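Aminofutalosine deaminase (Helicobacter pylori, PDB 7LKK) deaminates aminofutalosine in the menaquinone pathway and probably also adenosine, using a metal-dependent active site. Local coordinates at residues Ala21-Leu26 / Asn68-Pro73; Gln64-Ser69 / Leu387-Phe392; Gly94-Trp99 / Arg304-Lys309. All blocks are in the same frame, centred on the assembly; numbering follows the deposited sequence.

In the fold
Contacts 1 and 2 belong to the small beta domain built from both ends of the chain, whereas contact 3 lies at the inhibitor pocket of the amidohydrolase barrel. The first two share Asn68 and Ser69, and their centres are 6 Å apart: strand 69-80 pairs in parallel with 23-25 in contact 1 and antiparallel with 387-391 in contact 2, so it lies between the two. Contact 3 is remote, its centre about 37 Å from that of contact 1 and 39 Å from that of contact 2. There Trp99 and Leu306 line the MCF pocket, the Trp99 side chain about 7 Å from the bound iron. Strand 69-80 joins both regions, since it runs on to the iron ligand His79.

Contact 1 of 3, residues Ala21-Leu26 / Asn68-Pro73; sequences ASLVFL and NSVLLP
Three backbone hydrogen bonds zip strand 23-25 to strand 69-73 in parallel. Leu71 gives its N-H to Leu23 O at 2.8 Å, close to straight at 170° and in the carbonyl plane, and takes one back on its own oxygen, Phe25 N to Leu71 O at 2.8 Å, the donor lying nearly along the C=O axis. The third, Leu23 N to Ser69 O, is longer at 3.2 Å. Just beyond this end, where both segments turn a corner, Ser22 adds a side-chain bond: its OG stands anti to the carbonyl carbon, chi1 -56°, and accepts from Asn68 N at 2.8 Å.

Packing splits over the two faces. On the face of Val24 and Leu71 those two side chains run side by side, CD2 and CB of the leucine against CG2 of the valine; Ala21, from before the corner, adds its CB to Leu71 CB at 3.8 Å. On the other, Val70 divides its branches: CG2 reaches Leu23 CB, whereas CG1 lies over one face of the Phe25 ring in a CH-pi contact, 3.8 Å from the centroid. Phe25 CG is anti to its carbonyl carbon, which lays the ring back along the strand over Val70; its CB meets Leu72 CB. Ala401 and Ile402 of helix 401-408 also pack on the Phe25 side chain.

Strand 33-34 pairs with the other edge of 23-25, which places 23-25 between it and strand 69-80 in the small beta domain. The polar links across the contact are made almost wholly by main chain, with the Ser22 hydroxyl serving the corner, while Leu23, Val24, Phe25, Val70, Leu71 and Leu72 contribute hydrocarbon packing.

Contact 2 of 3, residues Gln64-Ser69 / Leu387-Phe392; sequences QFFENS and LSVFGF
A type II beta turn from Phe66 to Ser69 swings the chain out of one sheet of the small beta domain and into another, where Ser69 pairs with Gly391 as an antiparallel non-hydrogen-bonded pair. The turn is pinned from within by Ser69: with OG anti to the carbonyl carbon and beside its own N, the hydroxyl donates to Glu67 O at 2.9 Å, approaching from above the carbonyl plane. The same rotamer lays OG across Gly391 CA, 3.5 Å away.

Phe66 carries the apolar part. Its chi1 of -67° puts CG beside the backbone N, and the ring, stood crosswise by a chi2 near perpendicular, presents one face to Val389. That valine holds CG1 anti to its backbone N, chi1 177°, and this branch alone does the touching, as a CH-pi contact 4.1 Å from the Phe66 ring centroid; the methyl is displaced toward the CG end of the ring, 3.8 Å from CG itself. The two side chains cross at about a right angle, with Arg414 of strand 414-417 packed against both.

Phe392 also has CG anti to its carbonyl carbon, and its CB comes alongside Asn68 O, which lies at the ring's edge near the plane. The ring continues toward Phe405 and His408 of helix 401-408, and meets Phe396 with the planes oblique. Asn68 CB lies 3.6 Å from Phe392 O. One main-chain hydrogen bond ties the strand end to the turn: Phe392 N to Asn68 O, 3.0 Å, lying in the carbonyl plane but bent to 138° at the hydrogen.

Contact 3 of 3, residues Gly94-Trp99 / Arg304-Lys309; sequences GSFSGW and RLLSGK. With MCF ((8R)-3-(5-S-methyl-5-thio-beta-D-ribofuranosyl)-3,6,7,8-tetrahydroimidazo[4,5-d][1,3]diazepin-8-ol), chain J; EDO (1,2-ethanediol), chain I.
Leu306, the residue where the chain leaves helix 300-305, reaches between two aromatic side chains of helix 96-106 at the inhibitor pocket. Its CB leaves the backbone alongside the other segment, and chi1 of -92°, off the usual staggered positions, brings the branched end nearer. CG then lies against the indole of Trp99, 3.8 Å from Trp99 CG. From there the methyls part: CD1 settles over the five-membered ring in a CH-pi contact, 3.7 Å from its centroid, while CD2 lies above the same face nearer the six-membered ring and touches Phe96 CD1, also at 3.7 Å. CD2 further approaches C7 of the inhibitor MCF at 3.9 Å. Both aromatics hold CG anti to the backbone N. Trp99 CH2 comes within 3.5 Å of MCF C7, and Phe96 turns its edge to N6. The indole NE1 is hydrogen-bonded to Ser331 O.

Main chain fastens the two pieces behind this wall: Gly94 N bonds Leu305 O at 2.8 Å, almost perfectly straight at 178°. Ser95 caps helix 96-106, its OG accepting from Gly98 N. The contact thus sets the start of that helix, which follows strand 69-80 in the chain, against the end of helix 300-305, which follows strand 294-298, with Leu305 packing on Leu407 of the second subunit.

Contact 1 of 3, residues Ala21-Leu26 / Asn68-Pro73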
loop_
_atom_site.group_PDB
_atom_site.type_symbol
_atom_site.label_atom_id
_atom_site.label_comp_id
_atom_site.label_asym_id
_atom_site.label_seq_id
_atom_site.Cartn_x
_atom_site.Cartn_y
_atom_site.Cartn_z
ATOM N N ALA A 21 15.420 23.304 7.476
ATOM C CA ALA A 21 14.548 22.363 8.163
ATOM C C ALA A 21 15.392 21.490 9.078
ATOM O O ALA A 21 16.615 21.407 8.935
ATOM C CB ALA A 21 13.753 21.502 7.170
ATOM N N SER A 22 14.713 20.831 10.024
ATOM C CA SER A 22 15.407 19.956 10.964
ATOM C C SER A 22 16.132 18.829 10.247
ATOM O O SER A 22 17.176 18.362 10.716
ATOM C CB SER A 22 14.417 19.382 11.979
ATOM O OG SER A 22 13.720 20.412 12.655
ATOM N N LEU A 23 15.590 18.372 9.122
ATOM C CA LEU A 23 16.192 17.319 8.320
ATOM C C LEU A 23 16.179 17.757 6.866
ATOM O O LEU A 23 15.165 18.271 6.381
ATOM C CB LEU A 23 15.440 15.994 8.488
ATOM C CG LEU A 23 15.482 15.373 9.886
ATOM C CD1 LEU A 23 14.337 14.384 10.065
ATOM C CD2 LEU A 23 16.822 14.697 10.127
ATOM N N VAL A 24 17.301 17.566 6.180
ATOM C CA VAL A 24 17.429 17.878 4.762
ATOM C C VAL A 24 17.917 16.628 4.046
ATOM O O VAL A 24 18.943 16.053 4.425
ATOM C CB VAL A 24 18.391 19.055 4.515
ATOM C CG1 VAL A 24 18.554 19.303 3.021
ATOM C CG2 VAL A 24 17.892 20.306 5.217
ATOM N N PHE A 25 17.179 16.204 3.023
ATOM C CA PHE A 25 17.567 15.074 2.186
ATOM C C PHE A 25 18.229 15.633 0.932
ATOM O O PHE A 25 17.565 16.266 0.104
ATOM C CB PHE A 25 16.359 14.211 1.821
ATOM C CG PHE A 25 15.683 13.563 3.001
ATOM C CD1 PHE A 25 16.292 13.525 4.246
ATOM C CD2 PHE A 25 14.433 12.979 2.855
ATOM C CE1 PHE A 25 15.663 12.928 5.320
ATOM C CE2 PHE A 25 13.802 12.379 3.925
ATOM C CZ PHE A 25 14.417 12.352 5.159
ATOM N N LEU A 26 19.538 15.406 0.793
ATOM C CA LEU A 26 20.247 15.912 -0.378
ATOM C C LEU A 26 19.880 15.139 -1.637
ATOM O O LEU A 26 19.897 15.706 -2.737
ATOM C CB LEU A 26 21.756 15.847 -0.154
ATOM C CG LEU A 26 22.367 16.803 0.868
ATOM C CD1 LEU A 26 23.871 16.868 0.672
ATOM C CD2 LEU A 26 21.750 18.187 0.751
ATOM N N ASN A 68 10.915 20.345 12.855
ATOM C CA ASN A 68 10.266 19.036 12.750
ATOM C C ASN A 68 9.770 18.761 11.335
ATOM O O ASN A 68 8.745 18.104 11.138
ATOM C CB ASN A 68 9.122 18.903 13.758
ATOM C CG ASN A 68 9.612 18.928 15.189
ATOM O OD1 ASN A 68 10.787 18.667 15.454
ATOM N ND2 ASN A 68 8.722 19.251 16.118
ATOM N N SER A 69 10.500 19.257 10.342
ATOM C CA SER A 69 10.109 19.137 8.950
ATOM C C SER A 69 11.264 18.553 8.150
ATOM O O SER A 69 12.399 18.464 8.624
ATOM C CB SER A 69 9.684 20.494 8.376
ATOM O OG SER A 69 8.650 21.064 9.160
ATOM N N VAL A 70 10.956 18.143 6.923
ATOM C CA VAL A 70 11.940 17.583 6.007
ATOM C C VAL A 70 11.995 18.460 4.766
ATOM O O VAL A 70 10.961 18.733 4.145
ATOM C CB VAL A 70 11.608 16.127 5.632
ATOM C CG1 VAL A 70 12.485 15.660 4.481
ATOM C CG2 VAL A 70 11.779 15.218 6.843
ATOM N N LEU A 71 13.199 18.905 4.421
ATOM C CA LEU A 71 13.465 19.626 3.184
ATOM C C LEU A 71 14.149 18.672 2.214
ATOM O O LEU A 71 15.121 18.004 2.580
ATOM C CB LEU A 71 14.345 20.852 3.449
ATOM C CG LEU A 71 14.900 21.631 2.258
ATOM C CD1 LEU A 71 13.777 22.139 1.377
ATOM C CD2 LEU A 71 15.772 22.786 2.737
ATOM N N LEU A 72 13.639 18.603 0.988
ATOM C CA LEU A 72 14.141 17.653 0.006
ATOM C C LEU A 72 13.794 18.179 -1.381
ATOM O O LEU A 72 12.994 19.116 -1.515
ATOM C CB LEU A 72 13.550 16.249 0.236
ATOM C CG LEU A 72 12.161 15.932 -0.325
ATOM C CD1 LEU A 72 11.976 14.426 -0.454
ATOM C CD2 LEU A 72 11.066 16.527 0.549
ATOM N N PRO A 73 14.405 17.631 -2.430
ATOM C CA PRO A 73 14.036 18.058 -3.785
ATOM C C PRO A 73 12.595 17.691 -4.100
ATOM O O PRO A 73 12.071 16.683 -3.621
ATOM C CB PRO A 73 15.013 17.290 -4.683
ATOM C CG PRO A 73 16.120 16.874 -3.793
ATOM C CD PRO A 73 15.517 16.666 -2.446
#

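Contact 2 of 3, residues Gln64-Ser69 / Leu387-Phe392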
loop_
_atom_site.group_PDB
_atom_site.type_symbol
_atom_site.label_atom_id
_atom_site.label_comp_id
_atom_site.label_asym_id
_atom_site.label_seq_id
_atom_site.Cartn_x
_atom_site.Cartn_y
_atom_site.Cartn_z
ATOM N N GLN A 64 13.556 31.438 6.455
ATOM C CA GLN A 64 12.580 30.635 7.188
ATOM C C GLN A 64 13.175 29.281 7.572
ATOM O O GLN A 64 13.852 28.641 6.762
ATOM C CB GLN A 64 11.316 30.401 6.352
ATOM C CG GLN A 64 10.358 31.568 6.362
ATOM C CD GLN A 64 8.958 31.166 5.958
ATOM O OE1 GLN A 64 8.693 30.887 4.790
ATOM N NE2 GLN A 64 8.053 31.127 6.929
ATOM N N PHE A 65 12.918 28.848 8.809
ATOM C CA PHE A 65 13.299 27.521 9.289
ATOM C C PHE A 65 12.039 26.750 9.650
ATOM O O PHE A 65 11.145 27.292 10.308
ATOM C CB PHE A 65 14.229 27.589 10.509
ATOM C CG PHE A 65 14.809 26.257 10.901
ATOM C CD1 PHE A 65 15.938 25.767 10.265
ATOM C CD2 PHE A 65 14.214 25.486 11.890
ATOM C CE1 PHE A 65 16.472 24.541 10.613
ATOM C CE2 PHE A 65 14.742 24.257 12.243
ATOM C CZ PHE A 65 15.872 23.783 11.605
ATOM N N PHE A 66 11.973 25.491 9.227
ATOM C CA PHE A 66 10.810 24.634 9.450
ATOM C C PHE A 66 11.205 23.535 10.434
ATOM O O PHE A 66 11.811 22.530 10.053
ATOM C CB PHE A 66 10.298 24.065 8.130
ATOM C CG PHE A 66 9.730 25.107 7.206
ATOM C CD1 PHE A 66 8.384 25.431 7.249
ATOM C CD2 PHE A 66 10.545 25.771 6.303
ATOM C CE1 PHE A 66 7.860 26.393 6.403
ATOM C CE2 PHE A 66 10.028 26.732 5.457
ATOM C CZ PHE A 66 8.683 27.045 5.507
ATOM N N GLU A 67 10.863 23.742 11.702
ATOM C CA GLU A 67 11.138 22.753 12.735
ATOM C C GLU A 67 10.319 21.488 12.505
ATOM O O GLU A 67 9.186 21.534 12.019
ATOM C CB GLU A 67 10.820 23.335 14.112
ATOM C CG GLU A 67 11.603 22.730 15.262
ATOM C CD GLU A 67 11.212 23.330 16.601
ATOM O OE1 GLU A 67 11.456 22.681 17.640
ATOM O OE2 GLU A 67 10.657 24.450 16.612
ATOM N N ASN A 68 10.915 20.345 12.855
ATOM C CA ASN A 68 10.266 19.036 12.750
ATOM C C ASN A 68 9.770 18.761 11.335
ATOM O O ASN A 68 8.745 18.104 11.138
ATOM C CB ASN A 68 9.122 18.903 13.758
ATOM C CG ASN A 68 9.612 18.928 15.189
ATOM O OD1 ASN A 68 10.787 18.667 15.454
ATOM N ND2 ASN A 68 8.722 19.251 16.118
ATOM N N SER A 69 10.500 19.257 10.342
ATOM C CA SER A 69 10.109 19.137 8.950
ATOM C C SER A 69 11.264 18.553 8.150
ATOM O O SER A 69 12.399 18.464 8.624
ATOM C CB SER A 69 9.684 20.494 8.376
ATOM O OG SER A 69 8.650 21.064 9.160
ATOM N N LEU A 387 11.965 22.544 -4.733
ATOM C CA LEU A 387 12.139 22.136 -3.346
ATOM C C LEU A 387 10.794 21.910 -2.673
ATOM O O LEU A 387 9.856 22.692 -2.853
ATOM C CB LEU A 387 12.939 23.190 -2.569
ATOM C CG LEU A 387 14.328 23.498 -3.135
ATOM C CD1 LEU A 387 14.917 24.753 -2.507
ATOM C CD2 LEU A 387 15.257 22.309 -2.940
ATOM N N SER A 388 10.720 20.843 -1.879
ATOM C CA SER A 388 9.542 20.513 -1.089
ATOM C C SER A 388 9.879 20.588 0.393
ATOM O O SER A 388 10.994 20.250 0.804
ATOM C CB SER A 388 9.025 19.109 -1.421
ATOM O OG SER A 388 8.519 19.031 -2.740
ATOM N N VAL A 389 8.912 21.036 1.190
ATOM C CA VAL A 389 8.992 20.992 2.646
ATOM C C VAL A 389 7.773 20.241 3.165
ATOM O O VAL A 389 6.634 20.599 2.841
ATOM C CB VAL A 389 9.066 22.404 3.258
ATOM C CG1 VAL A 389 9.062 22.326 4.779
ATOM C CG2 VAL A 389 10.300 23.143 2.756
ATOM N N PHE A 390 8.013 19.199 3.961
ATOM C CA PHE A 390 6.961 18.406 4.585
ATOM C C PHE A 390 7.070 18.546 6.097
ATOM O O PHE A 390 8.138 18.305 6.665
ATOM C CB PHE A 390 7.067 16.926 4.197
ATOM C CG PHE A 390 6.666 16.632 2.776
ATOM C CD1 PHE A 390 7.562 16.815 1.735
ATOM C CD2 PHE A 390 5.398 16.154 2.486
ATOM C CE1 PHE A 390 7.197 16.539 0.428
ATOM C CE2 PHE A 390 5.025 15.874 1.184
ATOM C CZ PHE A 390 5.927 16.067 0.153
ATOM N N GLY A 391 5.967 18.910 6.743
ATOM C CA GLY A 391 5.949 19.137 8.181
ATOM C C GLY A 391 5.409 17.933 8.930
ATOM O O GLY A 391 4.494 17.253 8.464
ATOM N N PHE A 392 5.988 17.677 10.103
ATOM C CA PHE A 392 5.602 16.555 10.944
ATOM C C PHE A 392 5.478 17.021 12.389
ATOM O O PHE A 392 5.785 18.167 12.726
ATOM C CB PHE A 392 6.607 15.401 10.829
ATOM C CG PHE A 392 6.787 14.892 9.425
ATOM C CD1 PHE A 392 5.862 14.024 8.867
ATOM C CD2 PHE A 392 7.872 15.289 8.662
ATOM C CE1 PHE A 392 6.021 13.558 7.575
ATOM C CE2 PHE A 392 8.037 14.826 7.369
ATOM C CZ PHE A 392 7.109 13.959 6.826
#

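Contact 3 of 3, residues Gly94-Trp99 / Arg304-Lys309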
loop_
_atom_site.group_PDB
_atom_site.type_symbol
_atom_site.label_atom_id
_atom_site.label_comp_id
_atom_site.label_asym_id
_atom_site.label_seq_id
_atom_site.Cartn_x
_atom_site.Cartn_y
_atom_site.Cartn_z
ATOM N N GLY A 94 -6.283 -7.900 -12.517
ATOM C CA GLY A 94 -6.009 -9.290 -12.205
ATOM C C GLY A 94 -5.250 -10.031 -13.281
ATOM O O GLY A 94 -4.755 -11.136 -13.020
ATOM N N SER A 95 -5.151 -9.463 -14.479
ATOM C CA SER A 95 -4.356 -10.017 -15.562
ATOM C C SER A 95 -4.062 -8.887 -16.535
ATOM O O SER A 95 -4.836 -7.932 -16.641
ATOM C CB SER A 95 -5.077 -11.171 -16.270
ATOM O OG SER A 95 -6.246 -10.712 -16.925
ATOM N N PHE A 96 -2.935 -8.994 -17.238
ATOM C CA PHE A 96 -2.638 -7.985 -18.247
ATOM C C PHE A 96 -3.559 -8.133 -19.451
ATOM O O PHE A 96 -4.062 -7.134 -19.979
ATOM C CB PHE A 96 -1.179 -8.065 -18.686
ATOM C CG PHE A 96 -0.825 -7.081 -19.763
ATOM C CD1 PHE A 96 -0.437 -5.792 -19.439
ATOM C CD2 PHE A 96 -0.907 -7.435 -21.103
ATOM C CE1 PHE A 96 -0.123 -4.879 -20.427
ATOM C CE2 PHE A 96 -0.596 -6.527 -22.091
ATOM C CZ PHE A 96 -0.204 -5.247 -21.753
ATOM N N SER A 97 -3.774 -9.369 -19.907
ATOM C CA SER A 97 -4.673 -9.602 -21.033
ATOM C C SER A 97 -6.085 -9.126 -20.721
ATOM O O SER A 97 -6.750 -8.523 -21.574
ATOM C CB SER A 97 -4.674 -11.085 -21.399
ATOM O OG SER A 97 -5.012 -11.884 -20.278
ATOM N N GLY A 98 -6.566 -9.396 -19.507
ATOM C CA GLY A 98 -7.866 -8.886 -19.107
ATOM C C GLY A 98 -7.916 -7.371 -19.084
ATOM O O GLY A 98 -8.922 -6.766 -19.463
ATOM N N TRP A 99 -6.835 -6.737 -18.626
ATOM C CA TRP A 99 -6.793 -5.278 -18.594
ATOM C C TRP A 99 -6.762 -4.695 -20.003
ATOM O O TRP A 99 -7.574 -3.826 -20.343
ATOM C CB TRP A 99 -5.583 -4.809 -17.787
ATOM C CG TRP A 99 -5.411 -3.323 -17.772
ATOM C CD1 TRP A 99 -6.025 -2.436 -16.939
ATOM C CD2 TRP A 99 -4.568 -2.548 -18.633
ATOM N NE1 TRP A 99 -5.616 -1.155 -17.226
ATOM C CE2 TRP A 99 -4.723 -1.197 -18.263
ATOM C CE3 TRP A 99 -3.700 -2.864 -19.683
ATOM C CZ2 TRP A 99 -4.039 -0.163 -18.903
ATOM C CZ3 TRP A 99 -3.022 -1.837 -20.316
ATOM C CH2 TRP A 99 -3.197 -0.504 -19.925
ATOM N N ARG A 304 1.129 -4.691 -10.022
ATOM C CA ARG A 304 0.317 -5.597 -9.213
ATOM C C ARG A 304 -1.076 -5.774 -9.802
ATOM O O ARG A 304 -1.645 -6.870 -9.745
ATOM C CB ARG A 304 0.221 -5.085 -7.778
ATOM C CG ARG A 304 -0.473 -6.047 -6.818
ATOM C CD ARG A 304 0.301 -7.348 -6.697
ATOM N NE ARG A 304 -0.406 -8.350 -5.905
ATOM C CZ ARG A 304 -1.012 -9.416 -6.416
ATOM N NH1 ARG A 304 -1.003 -9.623 -7.726
ATOM N NH2 ARG A 304 -1.627 -10.278 -5.617
ATOM N N LEU A 305 -1.647 -4.706 -10.360
ATOM C CA LEU A 305 -3.010 -4.779 -10.874
ATOM C C LEU A 305 -3.086 -5.500 -12.213
ATOM O O LEU A 305 -4.128 -6.081 -12.537
ATOM C CB LEU A 305 -3.600 -3.376 -11.017
ATOM C CG LEU A 305 -3.828 -2.564 -9.742
ATOM C CD1 LEU A 305 -4.523 -1.253 -10.082
ATOM C CD2 LEU A 305 -4.634 -3.358 -8.725
ATOM N N LEU A 306 -2.010 -5.475 -12.999
ATOM C CA LEU A 306 -2.051 -6.058 -14.334
ATOM C C LEU A 306 -1.475 -7.470 -14.315
ATOM O O LEU A 306 -2.191 -8.430 -14.019
ATOM C CB LEU A 306 -1.293 -5.175 -15.331
ATOM C CG LEU A 306 -2.115 -4.125 -16.090
ATOM C CD1 LEU A 306 -2.995 -3.314 -15.146
ATOM C CD2 LEU A 306 -1.211 -3.207 -16.905
ATOM N N SER A 307 -0.178 -7.603 -14.599
ATOM C CA SER A 307 0.434 -8.928 -14.625
ATOM C C SER A 307 0.449 -9.573 -13.245
ATOM O O SER A 307 0.423 -10.804 -13.136
ATOM C CB SER A 307 1.857 -8.842 -15.170
ATOM O OG SER A 307 2.747 -8.386 -14.168
ATOM N N GLY A 308 0.495 -8.768 -12.187
ATOM C CA GLY A 308 0.603 -9.286 -10.842
ATOM C C GLY A 308 2.006 -9.639 -10.398
ATOM O O GLY A 308 2.169 -10.181 -9.300
ATOM N N LYS A 309 3.021 -9.366 -11.214
ATOM C CA LYS A 309 4.409 -9.671 -10.883
ATOM C C LYS A 309 5.178 -8.373 -10.685
ATOM O O LYS A 309 5.068 -7.451 -11.499
ATOM C CB LYS A 309 5.070 -10.515 -11.976
ATOM C CG LYS A 309 6.588 -10.599 -11.850
ATOM C CD LYS A 309 7.225 -11.218 -13.082
ATOM C CE LYS A 309 8.615 -11.762 -12.784
ATOM N NZ LYS A 309 9.084 -11.414 -11.410
HETATM O O8 MCF J . 1.724 1.700 -19.048
HETATM C C8 MCF J . 0.418 1.381 -18.642
HETATM C C7 MCF J . 0.102 -0.103 -18.789
HETATM N N6 MCF J . 0.814 -0.672 -19.906
HETATM C C5 MCF J . 0.760 -0.015 -21.193
HETATM N N4 MCF J . 0.047 1.221 -21.496
HETATM C C10 MCF J . -0.815 2.136 -20.708
HETATM C C9 MCF J . -0.650 2.248 -19.341
HETATM N N1 MCF J . -1.537 3.131 -18.902
HETATM C C2 MCF J . -2.244 3.596 -19.930
HETATM N N3 MCF J . -1.791 2.992 -21.032
HETATM C C1S MCF J . -2.358 3.252 -22.391
HETATM C C2S MCF J . -1.289 3.389 -23.501
HETATM O O2S MCF J . -0.803 4.662 -23.546
HETATM O O4S MCF J . -3.068 2.255 -22.766
HETATM C C4S MCF J . -3.045 2.273 -24.386
HETATM C C3S MCF J . -2.091 3.078 -24.759
HETATM O O3S MCF J . -2.694 4.348 -25.305
HETATM C C5S MCF J . -2.787 0.868 -24.901
HETATM S S5S MCF J . -3.593 0.653 -26.514
HETATM C C6S MCF J . -2.838 -0.756 -27.375
HETATM C C1 EDO I . 0.717 -13.733 -11.227
HETATM O O1 EDO I . -0.484 -13.003 -10.951
HETATM C C2 EDO I . 0.658 -15.106 -10.566
HETATM O O2 EDO I . -0.223 -15.964 -11.301
#